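Local coordinates for protein citrinin polyketide synthase (Monascus purpureus, PDB 5MPT) that forms the C-methyltransferase domain of a non-reducing polyketide synthase that builds the keto-aldehyde intermediate of the mycotoxin citrinin, at residues Ala54-Ala59 / Gly94-Ala99; Lys140-Thr145 / Val320-Phe325; Glu77-Leu82 / Arg87-Ile92; Glu61-Pro66 / Cys152-Glu157. One frame throughout, in Å; residues are numbered along the deposited sequence.

Contact 1 (Ala54-Ala59 / Gly94-Ala99); sequences AHIVNA and GLLEEA
In I56 the CG2 branch stands anti to the backbone N and CG1 lies beside it (chi1 -69°); in L96 it is the carbonyl carbon that CG faces away from (chi1 -73°). With both stems set like this, the CG2 methyl of I56 points into the fork at the end of L96. It sits 3.6 Å from CD1 of L96, and CD2 of L96 is just as near to it, so one methyl fills the cleft between two. The two side chains run alongside one another with opposed directions instead of butting end on.

Two looser touches flank this pair. The other arm of I56 reaches L95, with CD1 of I56 4.3 Å from CD1 of L95. One residue along, V57 brings CG2 to 4.3 Å from CD2 of L96, and V57 also leans on I67, R68, L101 and V116. No hydrogen bond crosses; the interface is wholly aliphatic and all four residues are buried. L96 presses on V53 and F60 as well, and so packs along about two turns of helix 40-62.

The short helical axes stay 10.7 Å apart at their closest, with 116° between their N-to-C directions. This aliphatic contact joins helix 40-62 to helix 86-98, both within the helix-turn-helix domain of the methyltransferase.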
# COMPACT_ATOMS: atom_id res chain seq x y z
N ALA A 54 1.47 -2.88 22.45
CA ALA A 54 1.72 -3.97 23.39
C ALA A 54 2.88 -4.84 22.94
O ALA A 54 3.72 -5.24 23.75
CB ALA A 54 0.46 -4.82 23.55
N HIS A 55 2.95 -5.12 21.64
CA HIS A 55 4.08 -5.88 21.12
C HIS A 55 5.39 -5.13 21.32
O HIS A 55 6.43 -5.73 21.62
CB HIS A 55 3.89 -6.15 19.64
CG HIS A 55 3.00 -7.29 19.31
ND1 HIS A 55 3.21 -8.57 19.75
CD2 HIS A 55 1.89 -7.35 18.54
CE1 HIS A 55 2.29 -9.38 19.26
NE2 HIS A 55 1.47 -8.65 18.51
N ILE A 56 5.36 -3.81 21.18
CA ILE A 56 6.57 -3.01 21.37
C ILE A 56 7.01 -3.07 22.82
O ILE A 56 8.19 -3.28 23.12
CB ILE A 56 6.31 -1.56 20.91
CG1 ILE A 56 6.15 -1.50 19.41
CG2 ILE A 56 7.45 -0.66 21.37
CD1 ILE A 56 5.43 -0.29 18.94
N VAL A 57 6.06 -2.92 23.75
CA VAL A 57 6.38 -2.96 25.16
C VAL A 57 7.02 -4.31 25.51
O VAL A 57 8.05 -4.37 26.19
CB VAL A 57 5.13 -2.72 26.01
CG1 VAL A 57 5.42 -3.06 27.46
CG2 VAL A 57 4.69 -1.27 25.92
N ASN A 58 6.45 -5.40 24.99
CA ASN A 58 7.02 -6.72 25.21
C ASN A 58 8.44 -6.82 24.67
O ASN A 58 9.31 -7.42 25.32
CB ASN A 58 6.13 -7.78 24.58
CG ASN A 58 4.88 -8.03 25.35
OD1 ASN A 58 4.76 -7.64 26.52
ND2 ASN A 58 3.92 -8.69 24.71
N ALA A 59 8.70 -6.29 23.47
CA ALA A 59 10.04 -6.34 22.90
C ALA A 59 11.03 -5.53 23.74
O ALA A 59 12.18 -5.94 23.96
CB ALA A 59 9.98 -5.83 21.45
N GLY A 94 8.19 7.14 18.62
CA GLY A 94 7.07 8.04 18.39
C GLY A 94 5.74 7.40 18.72
O GLY A 94 4.87 8.03 19.33
N LEU A 95 5.54 6.15 18.30
CA LEU A 95 4.27 5.51 18.60
C LEU A 95 4.10 5.35 20.10
O LEU A 95 3.01 5.57 20.64
CB LEU A 95 4.15 4.15 17.92
CG LEU A 95 4.13 4.05 16.40
CD1 LEU A 95 3.97 2.57 16.05
CD2 LEU A 95 3.03 4.91 15.74
N LEU A 96 5.17 4.98 20.81
CA LEU A 96 5.06 4.83 22.25
C LEU A 96 4.72 6.16 22.90
O LEU A 96 3.98 6.20 23.89
CB LEU A 96 6.36 4.26 22.82
CG LEU A 96 6.64 2.79 22.55
CD1 LEU A 96 8.02 2.46 23.11
CD2 LEU A 96 5.61 1.90 23.18
N GLU A 97 5.27 7.25 22.37
CA GLU A 97 4.92 8.57 22.90
C GLU A 97 3.46 8.90 22.61
O GLU A 97 2.74 9.38 23.49
CB GLU A 97 5.84 9.64 22.33
CG GLU A 97 5.66 11.01 22.99
CD GLU A 97 6.70 12.03 22.57
OE1 GLU A 97 6.90 12.20 21.34
OE2 GLU A 97 7.31 12.66 23.47
N GLU A 98 2.99 8.63 21.38
CA GLU A 98 1.59 8.89 21.08
C GLU A 98 0.66 8.10 21.99
O GLU A 98 -0.43 8.57 22.31
CB GLU A 98 1.29 8.58 19.61
CG GLU A 98 1.88 9.59 18.62
CD GLU A 98 1.74 9.13 17.17
OE1 GLU A 98 2.50 9.62 16.31
OE2 GLU A 98 0.87 8.27 16.90
N ALA A 99 1.07 6.90 22.39
CA ALA A 99 0.31 6.08 23.32
C ALA A 99 0.46 6.56 24.75
O ALA A 99 -0.14 5.97 25.66
CB ALA A 99 0.76 4.62 23.22

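Contact 2 (Lys140-Thr145 / Val320-Phe325); sequences KLTSLT and VPWVDF
W322 meets T142 at its very root: CB of W322 lies 3.6 Å from OG1 of T142, the two side chains crossing at about a right angle. That hydroxyl is hydrogen-bonded to E138 O of its own helix; toward W322 it makes only van der Waals contact. Beyond CB, the stem holds CG between the backbone N and the carbonyl carbon (chi1 72°), which lays the indole against V323 of its own helix. The CG2 methyl of V323 rests 3.4 Å above the centre of one indole face. Further out, NE1 is hydrogen-bonded to Y40 OH, tying down the ring's rotation, and the side chain also touches S48 and V176.

One turn on, F325 offers T142 its ring edge, with CE2 of F325 3.8 Å from the backbone O of T142, near the ring plane. A water lies over one F325 face, toward the rim; it is 2.6 Å from OG1 of T145 and donates to the backbone O of F325 at 2.9 Å.

Helix 136-146 is thereby joined to helix 321-327, which follows strand 309-316 of the class I methyltransferase sheet. The W322 side chain is about 7 Å from that of Y177, placing this packing close to the active site.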
# COMPACT_ATOMS: atom_id res chain seq x y z
N LYS A 140 -3.38 -10.49 12.03
CA LYS A 140 -2.51 -11.65 12.10
C LYS A 140 -1.09 -11.28 11.69
O LYS A 140 -0.12 -11.72 12.32
CB LYS A 140 -3.04 -12.76 11.20
CG LYS A 140 -4.40 -13.32 11.56
CD LYS A 140 -4.75 -14.47 10.61
CE LYS A 140 -6.13 -15.05 10.86
NZ LYS A 140 -6.58 -15.84 9.66
N LEU A 141 -0.94 -10.48 10.62
CA LEU A 141 0.39 -10.05 10.22
C LEU A 141 1.04 -9.21 11.31
O LEU A 141 2.25 -9.30 11.53
CB LEU A 141 0.32 -9.26 8.91
CG LEU A 141 1.63 -9.07 8.13
CD1 LEU A 141 2.20 -10.41 7.70
CD2 LEU A 141 1.35 -8.19 6.95
N THR A 142 0.25 -8.38 11.99
CA THR A 142 0.78 -7.56 13.07
C THR A 142 1.42 -8.42 14.16
O THR A 142 2.53 -8.13 14.65
CB THR A 142 -0.35 -6.69 13.62
OG1 THR A 142 -0.72 -5.70 12.65
CG2 THR A 142 0.06 -6.00 14.93
N SER A 143 0.79 -9.54 14.49
CA SER A 143 1.39 -10.38 15.52
C SER A 143 2.51 -11.28 14.98
O SER A 143 3.43 -11.63 15.74
CB SER A 143 0.31 -11.21 16.20
OG SER A 143 -0.36 -10.40 17.14
N LEU A 144 2.46 -11.63 13.69
CA LEU A 144 3.50 -12.48 13.09
C LEU A 144 4.87 -11.83 13.22
O LEU A 144 5.84 -12.46 13.69
CB LEU A 144 3.15 -12.76 11.62
CG LEU A 144 4.07 -13.70 10.83
CD1 LEU A 144 3.40 -14.16 9.54
CD2 LEU A 144 5.37 -13.05 10.45
N THR A 145 4.99 -10.57 12.83
CA THR A 145 6.26 -9.88 13.06
C THR A 145 6.32 -9.33 14.47
O THR A 145 7.38 -9.35 15.09
CB THR A 145 6.47 -8.74 12.05
OG1 THR A 145 5.39 -7.81 12.14
CG2 THR A 145 6.54 -9.27 10.62
N VAL A 320 -0.62 4.67 8.79
CA VAL A 320 -1.45 3.84 9.65
C VAL A 320 -0.48 3.08 10.55
O VAL A 320 0.48 2.50 10.03
CB VAL A 320 -2.31 2.86 8.84
CG1 VAL A 320 -2.99 1.83 9.74
CG2 VAL A 320 -3.37 3.65 8.06
N PRO A 321 -0.66 3.06 11.88
CA PRO A 321 0.41 2.48 12.71
C PRO A 321 0.76 1.03 12.38
O PRO A 321 1.96 0.71 12.30
CB PRO A 321 -0.12 2.67 14.14
CG PRO A 321 -0.93 3.89 14.05
CD PRO A 321 -1.60 3.83 12.71
N TRP A 322 -0.23 0.14 12.20
CA TRP A 322 0.14 -1.26 11.94
C TRP A 322 0.93 -1.41 10.65
O TRP A 322 1.76 -2.32 10.54
CB TRP A 322 -1.06 -2.19 11.93
CG TRP A 322 -2.03 -2.10 10.73
CD1 TRP A 322 -3.23 -1.46 10.70
CD2 TRP A 322 -1.85 -2.68 9.42
NE1 TRP A 322 -3.80 -1.60 9.46
CE2 TRP A 322 -2.98 -2.34 8.66
CE3 TRP A 322 -0.85 -3.45 8.83
CZ2 TRP A 322 -3.13 -2.76 7.37
CZ3 TRP A 322 -1.00 -3.85 7.55
CH2 TRP A 322 -2.14 -3.51 6.82
N VAL A 323 0.67 -0.56 9.65
CA VAL A 323 1.43 -0.63 8.40
C VAL A 323 2.90 -0.27 8.65
O VAL A 323 3.82 -1.00 8.25
CB VAL A 323 0.80 0.30 7.35
CG1 VAL A 323 1.62 0.31 6.06
CG2 VAL A 323 -0.67 -0.11 7.10
N ASP A 324 3.14 0.88 9.28
CA ASP A 324 4.51 1.22 9.67
C ASP A 324 5.14 0.14 10.53
O ASP A 324 6.32 -0.19 10.38
CB ASP A 324 4.54 2.55 10.40
CG ASP A 324 4.51 3.72 9.45
OD1 ASP A 324 5.31 3.67 8.50
OD2 ASP A 324 3.72 4.66 9.66
N PHE A 325 4.39 -0.39 11.49
CA PHE A 325 4.95 -1.32 12.46
C PHE A 325 5.50 -2.57 11.78
O PHE A 325 6.54 -3.11 12.19
CB PHE A 325 3.88 -1.70 13.47
CG PHE A 325 4.33 -2.67 14.52
CD1 PHE A 325 5.36 -2.36 15.39
CD2 PHE A 325 3.71 -3.91 14.65
CE1 PHE A 325 5.76 -3.26 16.36
CE2 PHE A 325 4.10 -4.81 15.64
CZ PHE A 325 5.15 -4.49 16.46
O HOH W 1 6.39 -5.74 13.43

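Contact 3 (Glu77-Leu82 / Arg87-Ile92); sequences ERVPYL and RFMNLI
A methylene of M89 sits almost squarely on the aromatic ring of Y81: CG of M89 is 3.6 Å from the ring centroid and only 10° off the normal, a CH-pi contact over the face. CB of M89 follows it across the same ring, 3.9 Å from CZ of Y81. The sulfur stands farther off, its SD 5.0 Å from the Y81 centroid, so the CH-pi contact of CG is the closer one and the Met-aromatic contact of the sulfur is oblique and longer. Bends at chi2 (-61°) and chi3 fold the M89 tail back, bringing CE to 3.8 Å from CG2 of V79.

The Y81 ring is pinned at its far end too. R78, extended from CG to NE, donates from NE to OH of Y81 over 2.7 Å in a nearly straight bond that lies in the guanidinium plane. E86 OE1 takes the same hydroxyl as partner.

This loop leads from strand 75-76 into helix 86-98, and with the antiparallel strands 102-105 and 108-111 that follow, the order of elements is consistent with a winged-helix version of the helix-turn-helix domain. V79 N is hydrogen-bonded to Y93 OH, a second tie between loop and helix. At the more exposed end, NH1 of R78 and OD1 of N90 come within 2.5 Å near the guanidinium plane, but the angle is poor and the contact is doubtful. Deeper in, M89 and V79 both pack on F60, while M89 and Y81 both touch I153.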
# COMPACT_ATOMS: atom_id res chain seq x y z
N GLU A 77 16.71 3.93 29.05
CA GLU A 77 17.75 3.86 28.05
C GLU A 77 17.19 3.37 26.73
O GLU A 77 16.20 2.63 26.68
CB GLU A 77 18.88 2.93 28.53
CG GLU A 77 19.55 3.42 29.81
CD GLU A 77 20.16 4.80 29.65
OE1 GLU A 77 20.96 4.98 28.71
OE2 GLU A 77 19.83 5.71 30.45
N ARG A 78 17.80 3.82 25.64
CA ARG A 78 17.40 3.35 24.33
C ARG A 78 17.65 1.86 24.23
O ARG A 78 18.66 1.35 24.72
CB ARG A 78 18.18 4.11 23.24
CG ARG A 78 17.48 4.24 21.93
CD ARG A 78 18.09 5.34 21.07
NE ARG A 78 17.34 5.51 19.82
CZ ARG A 78 16.24 6.25 19.68
NH1 ARG A 78 15.64 6.32 18.50
NH2 ARG A 78 15.74 6.91 20.71
N VAL A 79 16.74 1.14 23.56
CA VAL A 79 16.93 -0.29 23.35
C VAL A 79 17.97 -0.53 22.26
O VAL A 79 18.19 0.36 21.43
CB VAL A 79 15.60 -0.98 23.01
CG1 VAL A 79 14.68 -0.93 24.24
CG2 VAL A 79 14.95 -0.35 21.83
N PRO A 80 18.62 -1.69 22.23
CA PRO A 80 19.54 -2.00 21.13
C PRO A 80 18.81 -2.36 19.85
O PRO A 80 17.70 -2.91 19.86
CB PRO A 80 20.31 -3.21 21.66
CG PRO A 80 19.39 -3.84 22.68
CD PRO A 80 18.68 -2.70 23.31
N TYR A 81 19.47 -2.06 18.73
CA TYR A 81 18.92 -2.40 17.42
C TYR A 81 19.98 -2.11 16.38
O TYR A 81 20.94 -1.37 16.62
CB TYR A 81 17.62 -1.62 17.11
CG TYR A 81 17.75 -0.12 17.24
CD1 TYR A 81 18.24 0.64 16.19
CD2 TYR A 81 17.32 0.53 18.37
CE1 TYR A 81 18.35 2.02 16.32
CE2 TYR A 81 17.42 1.90 18.51
CZ TYR A 81 17.94 2.64 17.47
OH TYR A 81 18.02 4.00 17.64
N LEU A 82 19.79 -2.74 15.22
CA LEU A 82 20.73 -2.60 14.11
C LEU A 82 20.70 -1.17 13.57
O LEU A 82 19.63 -0.56 13.52
CB LEU A 82 20.37 -3.55 12.99
CG LEU A 82 20.64 -5.04 13.17
CD1 LEU A 82 19.93 -5.82 12.08
CD2 LEU A 82 22.13 -5.35 13.17
N ARG A 87 15.78 5.01 11.53
CA ARG A 87 14.59 5.79 11.18
C ARG A 87 13.32 5.10 11.68
O ARG A 87 12.42 5.74 12.23
CB ARG A 87 14.56 6.02 9.67
CG ARG A 87 15.69 6.95 9.19
CD ARG A 87 15.80 6.99 7.67
NE ARG A 87 16.30 5.72 7.18
CZ ARG A 87 16.47 5.42 5.90
NH1 ARG A 87 16.17 6.32 4.96
NH2 ARG A 87 16.94 4.23 5.56
N PHE A 88 13.23 3.79 11.45
CA PHE A 88 12.12 2.99 11.99
C PHE A 88 12.00 3.13 13.50
O PHE A 88 10.90 3.36 14.03
CB PHE A 88 12.35 1.54 11.58
CG PHE A 88 11.29 0.58 12.03
CD1 PHE A 88 9.95 0.85 11.87
CD2 PHE A 88 11.66 -0.63 12.61
CE1 PHE A 88 9.00 -0.06 12.26
CE2 PHE A 88 10.72 -1.53 12.99
CZ PHE A 88 9.38 -1.25 12.80
N MET A 89 13.11 2.99 14.23
CA MET A 89 12.96 3.00 15.67
C MET A 89 12.58 4.38 16.19
O MET A 89 11.93 4.48 17.22
CB MET A 89 14.24 2.49 16.35
CG MET A 89 14.43 1.00 16.10
SD MET A 89 13.09 -0.01 16.77
CE MET A 89 13.19 0.39 18.52
N ASN A 90 12.95 5.44 15.48
CA ASN A 90 12.43 6.75 15.85
C ASN A 90 10.91 6.82 15.66
O ASN A 90 10.20 7.45 16.45
CB ASN A 90 13.13 7.84 15.04
CG ASN A 90 14.61 7.96 15.38
OD1 ASN A 90 15.03 7.72 16.52
ND2 ASN A 90 15.41 8.33 14.38
N LEU A 91 10.39 6.15 14.63
CA LEU A 91 8.94 6.04 14.45
C LEU A 91 8.32 5.19 15.56
O LEU A 91 7.26 5.53 16.09
CB LEU A 91 8.63 5.45 13.08
CG LEU A 91 7.22 5.41 12.51
CD1 LEU A 91 7.35 5.41 10.98
CD2 LEU A 91 6.48 4.17 12.98
N ILE A 92 9.00 4.10 15.94
CA ILE A 92 8.53 3.23 17.02
C ILE A 92 8.44 3.99 18.34
O ILE A 92 7.46 3.86 19.10
CB ILE A 92 9.46 2.00 17.14
CG1 ILE A 92 9.27 1.07 15.93
CG2 ILE A 92 9.20 1.25 18.47
CD1 ILE A 92 7.83 0.48 15.83

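Contact 4 (Glu61-Pro66 / Cys152-Glu157); sequences EQLGCP and CITGKE
T154 turns its hydroxyl back onto its own helix, where OG1 is hydrogen-bonded to A150 O and more weakly to D151 O. With OG1 between the backbone N and the carbonyl carbon (chi1 61°), the CG2 methyl is turned anti to the carbonyl carbon, toward L63. The two methyls meet end to end, with CD2 of L63 3.7 Å from CG2 of T154. The other L63 methyl goes to I153: CD1 of L63 lies 3.6 Å from CD1 of I153 and 4.1 Å from its CG1. One leucine fork therefore straddles two consecutive residues, and nothing polar passes across.

Both segments are helix ends finished by a Schellman motif with a glycine of positive phi. In one, G64 N bonds to E61 O at 3.0 Å and C65 N reaches back to F60 O, closing helix 40-62; in the other, G155 N bonds to C152 O at 3.1 Å where helix 149-154 stops. L63 is the first residue to leave helical geometry, so the touch is made exactly where the chain turns away. P80 and A150 also pack on L63, and the I153 side chain also touches Y81.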
# COMPACT_ATOMS: atom_id res chain seq x y z
N GLU A 61 10.89 -4.87 26.97
CA GLU A 61 11.18 -5.64 28.17
C GLU A 61 12.22 -6.73 27.87
O GLU A 61 13.21 -6.91 28.62
CB GLU A 61 9.84 -6.23 28.67
CG GLU A 61 9.67 -6.54 30.17
CD GLU A 61 9.97 -5.36 31.09
OE1 GLU A 61 11.06 -5.36 31.69
OE2 GLU A 61 9.14 -4.43 31.22
N GLN A 62 12.01 -7.44 26.76
CA GLN A 62 12.96 -8.47 26.32
C GLN A 62 14.34 -7.90 26.07
O GLN A 62 15.35 -8.58 26.32
CB GLN A 62 12.41 -9.14 25.06
CG GLN A 62 11.17 -9.97 25.36
CD GLN A 62 10.42 -10.35 24.08
OE1 GLN A 62 10.83 -10.04 22.96
NE2 GLN A 62 9.32 -11.05 24.26
N LEU A 63 14.42 -6.65 25.62
CA LEU A 63 15.70 -6.01 25.33
C LEU A 63 16.26 -5.24 26.52
O LEU A 63 17.19 -4.45 26.35
CB LEU A 63 15.55 -5.09 24.11
CG LEU A 63 15.26 -5.87 22.83
CD1 LEU A 63 14.85 -4.95 21.69
CD2 LEU A 63 16.51 -6.69 22.43
N GLY A 64 15.70 -5.44 27.71
CA GLY A 64 16.28 -4.87 28.92
C GLY A 64 15.77 -3.51 29.31
O GLY A 64 16.37 -2.87 30.18
N CYS A 65 14.67 -3.05 28.70
CA CYS A 65 14.02 -1.80 29.06
C CYS A 65 12.80 -2.11 29.91
O CYS A 65 11.79 -2.60 29.37
CB CYS A 65 13.59 -1.01 27.83
SG CYS A 65 12.95 0.62 28.23
N PRO A 66 12.81 -1.78 31.23
CA PRO A 66 11.75 -2.15 32.18
C PRO A 66 10.54 -1.23 32.10
O PRO A 66 10.04 -0.75 33.12
CB PRO A 66 12.45 -2.05 33.53
CG PRO A 66 13.41 -0.94 33.31
CD PRO A 66 13.93 -1.12 31.93
N CYS A 152 13.72 -9.23 15.47
CA CYS A 152 13.89 -8.55 14.18
C CYS A 152 14.77 -7.31 14.31
O CYS A 152 15.70 -7.12 13.52
CB CYS A 152 12.53 -8.15 13.57
SG CYS A 152 11.62 -9.53 12.93
N ILE A 153 14.50 -6.43 15.28
CA ILE A 153 15.25 -5.19 15.27
C ILE A 153 16.70 -5.41 15.65
O ILE A 153 17.53 -4.56 15.32
CB ILE A 153 14.63 -4.11 16.16
CG1 ILE A 153 14.57 -4.51 17.62
CG2 ILE A 153 13.15 -3.78 15.67
CD1 ILE A 153 13.98 -3.42 18.53
N THR A 154 17.04 -6.52 16.33
CA THR A 154 18.44 -6.82 16.64
C THR A 154 19.13 -7.69 15.59
O THR A 154 20.35 -7.85 15.65
CB THR A 154 18.56 -7.49 18.00
OG1 THR A 154 17.83 -8.72 18.03
CG2 THR A 154 18.05 -6.57 19.05
N GLY A 155 18.40 -8.21 14.61
CA GLY A 155 18.98 -9.01 13.56
C GLY A 155 18.91 -10.50 13.77
O GLY A 155 19.35 -11.25 12.89
N LYS A 156 18.41 -10.97 14.91
CA LYS A 156 18.31 -12.42 15.10
C LYS A 156 17.30 -13.03 14.14
O LYS A 156 17.45 -14.19 13.75
CB LYS A 156 17.93 -12.74 16.55
CG LYS A 156 17.87 -14.22 16.85
CD LYS A 156 17.54 -14.47 18.30
CE LYS A 156 17.38 -15.94 18.57
NZ LYS A 156 17.03 -16.16 19.99
N GLU A 157 16.24 -12.30 13.81
CA GLU A 157 15.31 -12.66 12.75
C GLU A 157 15.26 -11.52 11.76
O GLU A 157 15.69 -10.40 12.05
CB GLU A 157 13.89 -12.94 13.29
CG GLU A 157 13.80 -14.07 14.30
CD GLU A 157 13.63 -15.43 13.66
OE1 GLU A 157 13.80 -15.53 12.43
OE2 GLU A 157 13.32 -16.39 14.39

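How the contacts relate
Contacts 1 and 2 are buried, contacts 3 and 4 partly so; contact 2 lies nearest the chain centre and contact 4 farthest, with 1 and 3 equally far out. Helix 40-62 serves contacts 1 and 4, the first along its length and the second at its C-terminal end, while helix 86-98 serves contacts 1 and 3. Contact 1 is purely aliphatic; contact 2 adds aromatic rings and a bridging water, with W322 close to the active site; contact 3 combines a CH-pi contact with the R78-Y81 hydrogen bond; contact 4 sets methyls between capped helix ends. F325 of contact 2 wedges against I56 and I92, and a probable hydrogen bond from L82 N to I153 O joins contacts 3 and 4.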